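Local coordinates for protein amino Transferase (Eubacterium rectale, PDB 3ELE) that binds pyridoxal-5'-phosphate and, as a class I and II aminotransferase, probably transfers amino groups between amino acids and keto acids, at residues I130-P135 against V151-E156; H157-F162 against T187-E192; D343-F348 against A361-G366; E126-A131 against D163-R168. All coordinates share one frame; numbering follows the deposited sequence.

Interaction 1 of 4, residues I130-P135 against V151-E156; sequences IAPYFP and VPADTE. With PLP (pyridoxal-5'-phosphate), chain E.
With CG1 of Ile130 anti to its carbonyl carbon (chi1 -49°) and chi2 near -60° swinging CD1 round, this methyl is brought against Val151, whose CG1 stands anti to the backbone N (chi1 178°) while CG2 lies beside that N. Ile130 and Val151 sit side by side, pointing the same way, and CD1 of Ile130 meets CG2 of Val151 at 3.6 Å; branched aliphatic residues suit this parallel bridge, where both side chains are buried on the same face of the sheet. The backbones are joined by Ala131 N, which donates to Val151 O at 2.9 Å. Past the strand ends the chains stay close: Ala131 O has a CA-H...O contact with Ala153 CA at 3.5 Å, and the small alanines approach CB to CB at 4.2 Å. A water bridges Ala131 O to Asp154 N. CD of Pro132, which follows a cis peptide bond, touches CB of Ala153. Farther along, C3 of pyridoxal-5'-phosphate lies 4.0 Å above the plane of the Phe134 ring, over its centre, a flat apolar lid for a flat heterocycle. The contact joins the ends of neighbouring parallel strands 126-130 and 147-151; Ala164 and Leu165 of helix 162-167 pack on Val151, and the first segment runs on to helix 136-143.

Interaction 2 of 4, residues H157-F162 against T187-E192; sequences HFQIDF and TVYSEE
Ile160 lays its CG1 over one face of the Tyr189 ring, 3.9 Å above the plane and offset toward the rim, with CZ the nearest ring atom. The two side chains cross at about a right angle, a CH-pi contact in which a branched aliphatic group covers the flat ring. The ring's edge faces Phe158 O, and a water lying in the ring plane joins Tyr189 OH (2.7 Å) to Gln159 O (2.9 Å), so the phenol has a polar partner within a buried contact. Gln159 carries most of the polar pairing. Its chain bends at chi2 (-73°), turning CD back toward the other segment, and the amide uses both ends: NE2 donates to Val188 O at 3.0 Å, from well above that carbonyl plane, while OE1 accepts from Ser190 N at 3.2 Å, nearly straight at 165°. OE1 also pairs with Thr193 OG1. A glutamine suits this place because one flat group offers a donor and an acceptor to nearby backbone groups. Thr187, with OG1 anti to its backbone N (chi1 -164°), donates to Phe158 O at 2.6 Å. Ser190 occupies the N-cap of helix 191-208, and its OG bonds to Thr193 OG1. The glutamine amide thus ties the loop before helix 162-167 to the N-terminal end of helix 191-208, in the large pyridoxal-phosphate-binding domain of the fold type I aminotransferases.

Interaction 3 of 4, residues D343-F348 against A361-G366; sequences DDSNAF and AADGFG
Asn346, in the first turn of helix 345-353, reaches toward the loop after strand 360-361 in the smaller domain of this aminotransferase fold. From its CB, chi1 of -57° sets CG anti to the carbonyl carbon and beside the backbone N. The amide then divides its work: OD1 lies 3.6 Å from CB of Ala361, while ND2 approaches OD2 of Asp363 at 3.2 Å. That hydrogen bond is weak, bent to 121° at the hydrogen, and the amide and carboxylate planes are turned 43° apart. Asparagine suits the place because its amide offers an N-H to the acid and an oxygen that lies against the Ala361 methyl. Next to it, Ser345 points CB toward the end of strand 360-361, packing on CB of Ala361 at 3.8 Å, and meets OD1 of Asp363 in the loop that follows; small side chains allow the helix and strand end to come near. The hydroxyl of Ser345 turns elsewhere, bonding to Trp370 O on strand 370-374. Asp344 is the N-cap, and its OD1 accepts weakly from Asn346 N and Ala347 N. Asp363 lies near the helix N-terminus, whose dipole would probably favour its negative charge, while Asp344 OD1, 5.2 Å from Asp363 OD2, would oppose it somewhat. A water completes the link: it accepts from Ser345 N at 3.0 Å and donates to Asp363 OD2 at 2.6 Å, the same oxygen that ND2 of Asn346 approaches.

Interaction 4 of 4, residues E126-A131 against D163-R168; sequences EFITIA and DALEER
Ile128, Leu165 and Arg168 have the most surface buried here, and the first two make its apolar centre. Ile128 stands on strand 126-130 with its CB directed at the helix, and both CG2 and CD1 touch one methyl of Leu165: CD1 lies 3.6 Å and CG2 3.7 Å from Leu165 CD1. The methyl reaches that spot because CG of Leu165 is anti to its backbone N (chi1 173°) and chi2 of 50° brings CD1 round toward the strand. The side chains cross obliquely. CD1 of Ile130, two residues farther along the strand, comes more loosely to the same Leu165 methyl, at 4.3 Å. Branched aliphatic residues fit the strand, since their methyls spread over a sheet face, and leucine suits the helix because its branch lies at CG, so a terminal methyl, CD1, can reach both isoleucines. Leu165 also packs on Leu197 and Leu200 of helix 191-208. Arg168 contributes mainly its backbone O, which packs on Ile128 CD1 at 3.8 Å and receives a water at 2.7 Å that also donates to Glu126 OE1, itself bonded to Asn170. Its guanidinium folds back, NH1 donating to Ala164 O at 3.1 Å, while Arg168 N reaches that oxygen from the opposite face of the carbonyl plane. A helix laid on parallel strands through aliphatic side chains is typical of the three-layer alpha-beta-alpha large domain of fold type I pyridoxal-phosphate enzymes.

Interactions 1 and 4 start from the same strand, 126-130, and share Ile130 and Ala131; their centres lie about 10 Å apart. The centre of interaction 2 is also about 10 Å from that of interaction 1, and its segments alternate along the chain with those of interaction 4, so helices 162-167 and 191-208 and the loops before them pack together against the strand 126-130 region of the mixed sheet. Interaction 3 comes last in the chain, its centre about 22 Å from that of interaction 2, at the margin of the four-stranded antiparallel sheet. It still touches interaction 1, where Tyr133 N probably bonds to Phe365 O. The loop 131-135 therefore connects the two sheet regions while carrying Phe134 to the cofactor.

Interaction 1 of 4, residues I130-P135 against V151-E156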
loop_
_atom_site.group_PDB
_atom_site.type_symbol
_atom_site.label_atom_id
_atom_site.label_comp_id
_atom_site.label_asym_id
_atom_site.label_seq_id
_atom_site.Cartn_x
_atom_site.Cartn_y
_atom_site.Cartn_z
ATOM N N ILE A 130 14.667 3.943 19.975
ATOM C CA ILE A 130 15.336 4.835 20.929
ATOM C C ILE A 130 14.300 5.894 21.296
ATOM O O ILE A 130 13.866 6.656 20.427
ATOM C CB ILE A 130 16.615 5.508 20.320
ATOM C CG1 ILE A 130 17.537 4.478 19.649
ATOM C CG2 ILE A 130 17.419 6.266 21.398
ATOM C CD1 ILE A 130 18.038 3.416 20.572
ATOM N N ALA A 131 13.896 5.920 22.568
ATOM C CA ALA A 131 12.914 6.885 23.068
ATOM C C ALA A 131 13.511 8.317 23.084
ATOM O O ALA A 131 14.713 8.456 23.233
ATOM C CB ALA A 131 12.414 6.509 24.457
ATOM N N PRO A 132 12.689 9.368 22.850
ATOM C CA PRO A 132 11.266 9.296 22.537
ATOM C C PRO A 132 11.083 8.861 21.090
ATOM O O PRO A 132 11.901 9.231 20.235
ATOM C CB PRO A 132 10.791 10.719 22.754
ATOM C CG PRO A 132 11.979 11.552 22.392
ATOM C CD PRO A 132 13.163 10.768 22.856
ATOM N N TYR A 133 10.022 8.099 20.818
ATOM C CA TYR A 133 9.824 7.527 19.479
ATOM C C TYR A 133 8.388 7.577 18.947
ATOM O O TYR A 133 7.434 7.735 19.706
ATOM C CB TYR A 133 10.352 6.080 19.477
ATOM C CG TYR A 133 9.481 5.108 20.242
ATOM C CD1 TYR A 133 9.546 5.015 21.630
ATOM C CD2 TYR A 133 8.563 4.293 19.567
ATOM C CE1 TYR A 133 8.698 4.156 22.335
ATOM C CE2 TYR A 133 7.719 3.435 20.244
ATOM C CZ TYR A 133 7.793 3.351 21.626
ATOM O OH TYR A 133 6.949 2.471 22.244
ATOM N N PHE A 134 8.283 7.444 17.625
ATOM C CA PHE A 134 7.027 7.379 16.872
ATOM C C PHE A 134 6.283 6.078 17.264
ATOM O O PHE A 134 6.718 4.986 16.863
ATOM C CB PHE A 134 7.381 7.405 15.383
ATOM C CG PHE A 134 6.212 7.445 14.442
ATOM C CD1 PHE A 134 5.195 8.389 14.593
ATOM C CD2 PHE A 134 6.200 6.621 13.310
ATOM C CE1 PHE A 134 4.135 8.442 13.671
ATOM C CE2 PHE A 134 5.149 6.676 12.384
ATOM C CZ PHE A 134 4.111 7.581 12.574
ATOM N N PRO A 135 5.163 6.179 18.027
ATOM C CA PRO A 135 4.505 4.963 18.545
ATOM C C PRO A 135 4.033 3.930 17.529
ATOM O O PRO A 135 3.950 2.750 17.871
ATOM C CB PRO A 135 3.306 5.510 19.345
ATOM C CG PRO A 135 3.646 6.941 19.611
ATOM C CD PRO A 135 4.419 7.393 18.440
ATOM N N VAL A 151 14.613 1.773 24.183
ATOM C CA VAL A 151 15.769 2.262 24.932
ATOM C C VAL A 151 15.296 3.554 25.628
ATOM O O VAL A 151 14.748 4.454 24.943
ATOM C CB VAL A 151 17.000 2.520 24.066
ATOM C CG1 VAL A 151 18.148 3.077 24.932
ATOM C CG2 VAL A 151 17.428 1.243 23.367
ATOM N N PRO A 152 15.439 3.646 26.982
ATOM C CA PRO A 152 15.073 4.891 27.694
ATOM C C PRO A 152 15.782 6.139 27.148
ATOM O O PRO A 152 16.946 6.066 26.730
ATOM C CB PRO A 152 15.496 4.622 29.140
ATOM C CG PRO A 152 15.467 3.169 29.263
ATOM C CD PRO A 152 15.881 2.610 27.937
ATOM N N ALA A 153 15.075 7.261 27.169
ATOM C CA ALA A 153 15.568 8.495 26.578
ATOM C C ALA A 153 16.816 9.092 27.247
ATOM O O ALA A 153 17.028 8.949 28.459
ATOM C CB ALA A 153 14.447 9.572 26.531
ATOM N N ASP A 154 17.649 9.702 26.401
ATOM C CA ASP A 154 18.749 10.549 26.820
ATOM C C ASP A 154 18.042 11.899 26.902
ATOM O O ASP A 154 17.923 12.606 25.910
ATOM C CB ASP A 154 19.860 10.580 25.767
ATOM C CG ASP A 154 20.822 11.739 25.942
ATOM O OD1 ASP A 154 20.968 12.240 27.075
ATOM O OD2 ASP A 154 21.418 12.168 24.923
ATOM N N THR A 155 17.555 12.246 28.085
ATOM C CA THR A 155 16.874 13.543 28.280
ATOM C C THR A 155 17.851 14.729 28.424
ATOM O O THR A 155 17.404 15.875 28.435
ATOM C CB THR A 155 15.885 13.484 29.468
ATOM O OG1 THR A 155 16.557 12.942 30.605
ATOM C CG2 THR A 155 14.665 12.586 29.115
ATOM N N GLU A 156 19.164 14.461 28.520
ATOM C CA GLU A 156 20.183 15.509 28.617
ATOM C C GLU A 156 20.379 16.147 27.236
ATOM O O GLU A 156 20.175 17.344 27.088
ATOM C CB GLU A 156 21.504 14.960 29.203
ATOM C CG GLU A 156 21.355 14.405 30.643
ATOM C CD GLU A 156 22.630 13.754 31.230
ATOM O OE1 GLU A 156 23.488 13.217 30.480
ATOM O OE2 GLU A 156 22.754 13.747 32.481
HETATM N N1 PLP E . 8.155 8.193 10.380
HETATM C C2 PLP E . 7.975 9.278 11.241
HETATM C C2A PLP E . 8.954 9.498 12.349
HETATM C C3 PLP E . 6.901 10.170 11.048
HETATM O O3 PLP E . 6.728 11.249 11.881
HETATM C C4 PLP E . 5.971 9.951 10.005
HETATM C C4A PLP E . 4.637 10.663 10.141
HETATM O O4A PLP E . 3.730 10.151 10.799
HETATM C C5 PLP E . 6.178 8.836 9.137
HETATM C C6 PLP E . 7.274 7.960 9.337
HETATM C C5A PLP E . 5.230 8.487 8.008
HETATM O O4P PLP E . 5.574 9.065 6.788
HETATM P P PLP E . 4.709 8.639 5.497
HETATM O O1P PLP E . 5.590 8.620 4.280
HETATM O O2P PLP E . 3.659 9.683 5.246
HETATM O O3P PLP E . 4.059 7.305 5.668
HETATM O O HOH W 1 17.398 9.083 23.550
#

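Interaction 2 of 4, residues H157-F162 against T187-E192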
loop_
_atom_site.group_PDB
_atom_site.type_symbol
_atom_site.label_atom_id
_atom_site.label_comp_id
_atom_site.label_asym_id
_atom_site.label_seq_id
_atom_site.Cartn_x
_atom_site.Cartn_y
_atom_site.Cartn_z
ATOM N N HIS A 157 20.710 15.335 26.229
ATOM C CA HIS A 157 20.967 15.810 24.838
ATOM C C HIS A 157 20.080 15.232 23.712
ATOM O O HIS A 157 20.178 15.705 22.584
ATOM C CB HIS A 157 22.439 15.530 24.480
ATOM C CG HIS A 157 23.420 16.200 25.388
ATOM N ND1 HIS A 157 23.727 17.541 25.291
ATOM C CD2 HIS A 157 24.161 15.714 26.414
ATOM C CE1 HIS A 157 24.615 17.853 26.219
ATOM N NE2 HIS A 157 24.893 16.764 26.916
ATOM N N PHE A 158 19.216 14.255 24.017
ATOM C CA PHE A 158 18.362 13.563 23.027
ATOM C C PHE A 158 19.141 12.904 21.875
ATOM O O PHE A 158 18.749 12.981 20.700
ATOM C CB PHE A 158 17.183 14.429 22.583
ATOM C CG PHE A 158 16.208 14.692 23.689
ATOM C CD1 PHE A 158 15.294 13.703 24.070
ATOM C CD2 PHE A 158 16.235 15.898 24.396
ATOM C CE1 PHE A 158 14.384 13.931 25.131
ATOM C CE2 PHE A 158 15.339 16.129 25.458
ATOM C CZ PHE A 158 14.413 15.144 25.821
ATOM N N GLN A 159 20.255 12.266 22.267
ATOM C CA GLN A 159 21.087 11.464 21.393
ATOM C C GLN A 159 20.755 10.013 21.820
ATOM O O GLN A 159 19.568 9.681 21.958
ATOM C CB GLN A 159 22.566 11.868 21.514
ATOM C CG GLN A 159 22.869 13.308 21.068
ATOM C CD GLN A 159 22.813 13.519 19.545
ATOM O OE1 GLN A 159 23.437 12.770 18.758
ATOM N NE2 GLN A 159 22.121 14.582 19.130
ATOM N N ILE A 160 21.750 9.164 22.049
ATOM C CA ILE A 160 21.508 7.769 22.430
ATOM C C ILE A 160 22.252 7.475 23.714
ATOM O O ILE A 160 23.401 7.852 23.853
ATOM C CB ILE A 160 21.973 6.796 21.318
ATOM C CG1 ILE A 160 21.205 7.085 20.003
ATOM C CG2 ILE A 160 21.798 5.331 21.767
ATOM C CD1 ILE A 160 21.539 6.153 18.831
ATOM N N ASP A 161 21.566 6.821 24.655
ATOM C CA ASP A 161 22.195 6.307 25.877
ATOM C C ASP A 161 22.764 4.958 25.424
ATOM O O ASP A 161 22.052 3.943 25.421
ATOM C CB ASP A 161 21.154 6.165 26.995
ATOM C CG ASP A 161 21.713 5.562 28.274
ATOM O OD1 ASP A 161 22.773 4.873 28.279
ATOM O OD2 ASP A 161 21.025 5.728 29.291
ATOM N N PHE A 162 24.038 4.958 25.033
ATOM C CA PHE A 162 24.705 3.740 24.532
ATOM C C PHE A 162 24.822 2.595 25.526
ATOM O O PHE A 162 24.807 1.440 25.100
ATOM C CB PHE A 162 26.057 4.057 23.887
ATOM C CG PHE A 162 25.928 4.842 22.615
ATOM C CD1 PHE A 162 25.420 4.229 21.454
ATOM C CD2 PHE A 162 26.250 6.203 22.579
ATOM C CE1 PHE A 162 25.262 4.948 20.272
ATOM C CE2 PHE A 162 26.093 6.935 21.400
ATOM C CZ PHE A 162 25.605 6.309 20.244
ATOM N N THR A 187 15.350 16.149 17.579
ATOM C CA THR A 187 16.783 15.972 17.694
ATOM C C THR A 187 17.359 15.516 16.347
ATOM O O THR A 187 16.618 15.067 15.467
ATOM C CB THR A 187 17.156 14.934 18.783
ATOM O OG1 THR A 187 18.545 15.068 19.101
ATOM C CG2 THR A 187 16.831 13.480 18.327
ATOM N N VAL A 188 18.666 15.702 16.187
ATOM C CA VAL A 188 19.396 15.256 15.007
ATOM C C VAL A 188 20.632 14.556 15.525
ATOM O O VAL A 188 21.422 15.172 16.241
ATOM C CB VAL A 188 19.790 16.399 14.060
ATOM C CG1 VAL A 188 20.712 15.877 12.929
ATOM C CG2 VAL A 188 18.572 17.038 13.465
ATOM N N TYR A 189 20.803 13.282 15.186
ATOM C CA TYR A 189 21.991 12.538 15.635
ATOM C C TYR A 189 23.252 13.023 14.919
ATOM O O TYR A 189 23.275 13.146 13.686
ATOM C CB TYR A 189 21.849 11.021 15.493
ATOM C CG TYR A 189 20.713 10.373 16.285
ATOM C CD1 TYR A 189 20.346 10.823 17.566
ATOM C CD2 TYR A 189 20.051 9.246 15.782
ATOM C CE1 TYR A 189 19.316 10.200 18.296
ATOM C CE2 TYR A 189 19.027 8.622 16.511
ATOM C CZ TYR A 189 18.666 9.104 17.766
ATOM O OH TYR A 189 17.656 8.491 18.471
ATOM N N SER A 190 24.269 13.363 15.713
ATOM C CA SER A 190 25.555 13.841 15.210
ATOM C C SER A 190 26.333 12.701 14.582
ATOM O O SER A 190 26.042 11.528 14.839
ATOM C CB SER A 190 26.397 14.403 16.365
ATOM O OG SER A 190 26.661 13.380 17.327
ATOM N N GLU A 191 27.353 13.054 13.802
ATOM C CA GLU A 191 28.263 12.067 13.210
ATOM C C GLU A 191 28.834 11.160 14.298
ATOM O O GLU A 191 28.927 9.938 14.104
ATOM C CB GLU A 191 29.419 12.746 12.467
ATOM C CG GLU A 191 30.255 11.778 11.659
ATOM C CD GLU A 191 31.451 12.406 10.961
ATOM O OE1 GLU A 191 32.133 13.279 11.560
ATOM O OE2 GLU A 191 31.739 11.961 9.827
ATOM N N GLU A 192 29.205 11.760 15.431
ATOM C CA GLU A 192 29.758 11.024 16.564
ATOM C C GLU A 192 28.764 9.963 17.066
ATOM O O GLU A 192 29.147 8.814 17.275
ATOM C CB GLU A 192 30.190 11.992 17.677
ATOM C CG GLU A 192 30.851 11.337 18.881
ATOM C CD GLU A 192 31.324 12.345 19.923
ATOM O OE1 GLU A 192 31.691 13.491 19.567
ATOM O OE2 GLU A 192 31.348 11.974 21.115
HETATM O O HOH W 2 17.040 9.986 20.648
#

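Interaction 3 of 4, residues D343-F348 against A361-G366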
loop_
_atom_site.group_PDB
_atom_site.type_symbol
_atom_site.label_atom_id
_atom_site.label_comp_id
_atom_site.label_asym_id
_atom_site.label_seq_id
_atom_site.Cartn_x
_atom_site.Cartn_y
_atom_site.Cartn_z
ATOM N N ASP A 343 5.615 16.294 37.007
ATOM C CA ASP A 343 6.024 14.960 36.513
ATOM C C ASP A 343 4.947 14.279 35.673
ATOM O O ASP A 343 5.277 13.542 34.745
ATOM C CB ASP A 343 6.351 13.992 37.680
ATOM C CG ASP A 343 7.569 14.401 38.501
ATOM O OD1 ASP A 343 8.422 15.196 38.027
ATOM O OD2 ASP A 343 7.668 13.888 39.638
ATOM N N ASP A 344 3.675 14.485 36.027
ATOM C CA ASP A 344 2.549 13.878 35.308
ATOM C C ASP A 344 2.175 14.743 34.106
ATOM O O ASP A 344 1.374 15.670 34.225
ATOM C CB ASP A 344 1.352 13.648 36.253
ATOM C CG ASP A 344 0.215 12.847 35.612
ATOM O OD1 ASP A 344 0.203 12.636 34.385
ATOM O OD2 ASP A 344 -0.708 12.445 36.347
ATOM N N SER A 345 2.762 14.420 32.948
ATOM C CA SER A 345 2.459 15.111 31.670
ATOM C C SER A 345 0.991 15.095 31.277
ATOM O O SER A 345 0.522 16.044 30.662
ATOM C CB SER A 345 3.235 14.493 30.531
ATOM O OG SER A 345 4.587 14.373 30.871
ATOM N N ASN A 346 0.269 14.025 31.631
ATOM C CA ASN A 346 -1.170 13.918 31.321
ATOM C C ASN A 346 -1.975 14.971 32.102
ATOM O O ASN A 346 -2.833 15.648 31.524
ATOM C CB ASN A 346 -1.714 12.506 31.581
ATOM C CG ASN A 346 -0.969 11.424 30.791
ATOM O OD1 ASN A 346 -1.121 11.312 29.583
ATOM N ND2 ASN A 346 -0.178 10.621 31.487
ATOM N N ALA A 347 -1.664 15.107 33.400
ATOM C CA ALA A 347 -2.258 16.108 34.282
ATOM C C ALA A 347 -1.886 17.517 33.803
ATOM O O ALA A 347 -2.731 18.421 33.812
ATOM C CB ALA A 347 -1.811 15.888 35.723
ATOM N N PHE A 348 -0.634 17.696 33.371
ATOM C CA PHE A 348 -0.187 18.964 32.773
ATOM C C PHE A 348 -0.927 19.294 31.457
ATOM O O PHE A 348 -1.312 20.449 31.260
ATOM C CB PHE A 348 1.330 18.980 32.561
ATOM C CG PHE A 348 1.828 20.193 31.810
ATOM C CD1 PHE A 348 1.742 21.453 32.380
ATOM C CD2 PHE A 348 2.388 20.070 30.537
ATOM C CE1 PHE A 348 2.189 22.600 31.677
ATOM C CE2 PHE A 348 2.854 21.190 29.845
ATOM C CZ PHE A 348 2.753 22.458 30.418
ATOM N N ALA A 361 0.973 14.701 25.544
ATOM C CA ALA A 361 1.854 14.080 26.554
ATOM C C ALA A 361 2.809 13.134 25.845
ATOM O O ALA A 361 2.402 12.428 24.928
ATOM C CB ALA A 361 1.049 13.329 27.625
ATOM N N ALA A 362 4.077 13.145 26.259
ATOM C CA ALA A 362 5.110 12.337 25.630
ATOM C C ALA A 362 5.243 10.906 26.203
ATOM O O ALA A 362 6.124 10.158 25.774
ATOM C CB ALA A 362 6.441 13.075 25.660
ATOM N N ASP A 363 4.349 10.517 27.125
ATOM C CA ASP A 363 4.353 9.179 27.763
ATOM C C ASP A 363 4.250 8.082 26.704
ATOM O O ASP A 363 5.035 7.148 26.711
ATOM C CB ASP A 363 3.200 8.997 28.759
ATOM C CG ASP A 363 3.087 10.145 29.768
ATOM O OD1 ASP A 363 3.118 11.311 29.333
ATOM O OD2 ASP A 363 2.893 9.887 30.960
ATOM N N GLY A 364 3.310 8.252 25.781
ATOM C CA GLY A 364 3.088 7.345 24.649
ATOM C C GLY A 364 4.259 7.254 23.678
ATOM O O GLY A 364 4.406 6.242 23.000
ATOM N N PHE A 365 5.073 8.314 23.604
ATOM C CA PHE A 365 6.326 8.315 22.831
ATOM C C PHE A 365 7.487 7.672 23.626
ATOM O O PHE A 365 8.583 7.542 23.109
ATOM C CB PHE A 365 6.712 9.732 22.374
ATOM C CG PHE A 365 5.674 10.408 21.505
ATOM C CD1 PHE A 365 4.633 11.130 22.076
ATOM C CD2 PHE A 365 5.756 10.371 20.110
ATOM C CE1 PHE A 365 3.660 11.763 21.268
ATOM C CE2 PHE A 365 4.797 10.993 19.301
ATOM C CZ PHE A 365 3.741 11.696 19.891
ATOM N N GLY A 366 7.240 7.260 24.867
ATOM C CA GLY A 366 8.234 6.665 25.743
ATOM C C GLY A 366 8.913 7.681 26.634
ATOM O O GLY A 366 9.951 7.361 27.181
HETATM O O HOH W 3 4.043 11.780 32.410
#

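Interaction 4 of 4, residues E126-A131 against D163-R168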
loop_
_atom_site.group_PDB
_atom_site.type_symbol
_atom_site.label_atom_id
_atom_site.label_comp_id
_atom_site.label_asym_id
_atom_site.label_seq_id
_atom_site.Cartn_x
_atom_site.Cartn_y
_atom_site.Cartn_z
ATOM N N GLU A 126 13.389 -9.211 17.945
ATOM C CA GLU A 126 13.229 -7.894 18.565
ATOM C C GLU A 126 13.778 -6.786 17.690
ATOM O O GLU A 126 14.823 -6.959 17.047
ATOM C CB GLU A 126 13.940 -7.875 19.908
ATOM C CG GLU A 126 13.307 -8.819 20.952
ATOM C CD GLU A 126 14.130 -9.001 22.245
ATOM O OE1 GLU A 126 15.232 -8.432 22.386
ATOM O OE2 GLU A 126 13.671 -9.762 23.118
ATOM N N PHE A 127 13.041 -5.663 17.632
ATOM C CA PHE A 127 13.511 -4.437 17.002
ATOM C C PHE A 127 13.554 -3.373 18.099
ATOM O O PHE A 127 12.599 -3.235 18.884
ATOM C CB PHE A 127 12.643 -4.014 15.814
ATOM C CG PHE A 127 12.748 -4.952 14.658
ATOM C CD1 PHE A 127 13.749 -4.782 13.686
ATOM C CD2 PHE A 127 11.876 -6.042 14.549
ATOM C CE1 PHE A 127 13.872 -5.696 12.598
ATOM C CE2 PHE A 127 11.980 -6.943 13.472
ATOM C CZ PHE A 127 12.969 -6.766 12.484
ATOM N N ILE A 128 14.671 -2.643 18.152
ATOM C CA ILE A 128 14.941 -1.652 19.170
ATOM C C ILE A 128 14.616 -0.265 18.641
ATOM O O ILE A 128 15.025 0.093 17.528
ATOM C CB ILE A 128 16.419 -1.668 19.627
ATOM C CG1 ILE A 128 16.771 -2.974 20.343
ATOM C CG2 ILE A 128 16.735 -0.526 20.607
ATOM C CD1 ILE A 128 18.217 -3.016 20.740
ATOM N N THR A 129 13.888 0.498 19.451
ATOM C CA THR A 129 13.568 1.925 19.152
ATOM C C THR A 129 14.225 2.723 20.291
ATOM O O THR A 129 14.406 2.188 21.410
ATOM C CB THR A 129 12.064 2.172 19.005
ATOM O OG1 THR A 129 11.824 3.522 18.558
ATOM C CG2 THR A 129 11.316 1.940 20.309
ATOM N N ILE A 130 14.667 3.943 19.975
ATOM C CA ILE A 130 15.336 4.835 20.929
ATOM C C ILE A 130 14.300 5.894 21.296
ATOM O O ILE A 130 13.866 6.656 20.427
ATOM C CB ILE A 130 16.615 5.508 20.320
ATOM C CG1 ILE A 130 17.537 4.478 19.649
ATOM C CG2 ILE A 130 17.419 6.266 21.398
ATOM C CD1 ILE A 130 18.038 3.416 20.572
ATOM N N ALA A 131 13.896 5.920 22.568
ATOM C CA ALA A 131 12.914 6.885 23.068
ATOM C C ALA A 131 13.511 8.317 23.084
ATOM O O ALA A 131 14.713 8.456 23.233
ATOM C CB ALA A 131 12.414 6.509 24.457
ATOM N N ASP A 163 24.917 2.906 26.823
ATOM C CA ASP A 163 24.930 1.869 27.877
ATOM C C ASP A 163 23.582 1.125 27.905
ATOM O O ASP A 163 23.551 -0.125 27.833
ATOM C CB ASP A 163 25.265 2.463 29.258
ATOM C CG ASP A 163 26.757 2.856 29.406
ATOM O OD1 ASP A 163 27.552 2.674 28.461
ATOM O OD2 ASP A 163 27.144 3.341 30.496
ATOM N N ALA A 164 22.495 1.905 27.960
ATOM C CA ALA A 164 21.124 1.386 27.940
ATOM C C ALA A 164 20.888 0.594 26.649
ATOM O O ALA A 164 20.375 -0.517 26.709
ATOM C CB ALA A 164 20.086 2.536 28.061
ATOM N N LEU A 165 21.325 1.127 25.500
ATOM C CA LEU A 165 21.153 0.432 24.209
ATOM C C LEU A 165 21.878 -0.902 24.198
ATOM O O LEU A 165 21.252 -1.910 23.902
ATOM C CB LEU A 165 21.594 1.271 23.000
ATOM C CG LEU A 165 21.633 0.606 21.606
ATOM C CD1 LEU A 165 20.319 -0.148 21.264
ATOM C CD2 LEU A 165 21.986 1.640 20.545
ATOM N N GLU A 166 23.174 -0.888 24.528
ATOM C CA GLU A 166 24.006 -2.097 24.549
ATOM C C GLU A 166 23.429 -3.203 25.439
ATOM O O GLU A 166 23.494 -4.385 25.090
ATOM C CB GLU A 166 25.441 -1.762 24.991
ATOM C CG GLU A 166 26.384 -2.971 24.927
ATOM C CD GLU A 166 27.855 -2.654 25.088
ATOM O OE1 GLU A 166 28.229 -1.483 25.302
ATOM O OE2 GLU A 166 28.647 -3.614 24.994
ATOM N N GLU A 167 22.889 -2.801 26.589
ATOM C CA GLU A 167 22.264 -3.709 27.563
ATOM C C GLU A 167 20.998 -4.391 27.001
ATOM O O GLU A 167 20.698 -5.523 27.371
ATOM C CB GLU A 167 21.958 -2.936 28.857
ATOM C CG GLU A 167 21.529 -3.769 30.054
ATOM C CD GLU A 167 21.145 -2.931 31.289
ATOM O OE1 GLU A 167 21.324 -1.683 31.303
ATOM O OE2 GLU A 167 20.652 -3.543 32.265
ATOM N N ARG A 168 20.284 -3.718 26.094
ATOM C CA ARG A 168 19.057 -4.269 25.451
ATOM C C ARG A 168 19.300 -5.041 24.141
ATOM O O ARG A 168 18.349 -5.553 23.551
ATOM C CB ARG A 168 18.036 -3.152 25.241
ATOM C CG ARG A 168 17.462 -2.670 26.553
ATOM C CD ARG A 168 16.813 -1.337 26.451
ATOM N NE ARG A 168 16.173 -0.965 27.719
ATOM C CZ ARG A 168 16.805 -0.551 28.822
ATOM N NH1 ARG A 168 18.132 -0.442 28.879
ATOM N NH2 ARG A 168 16.086 -0.242 29.902
HETATM O O HOH W 4 16.703 -6.219 21.467
#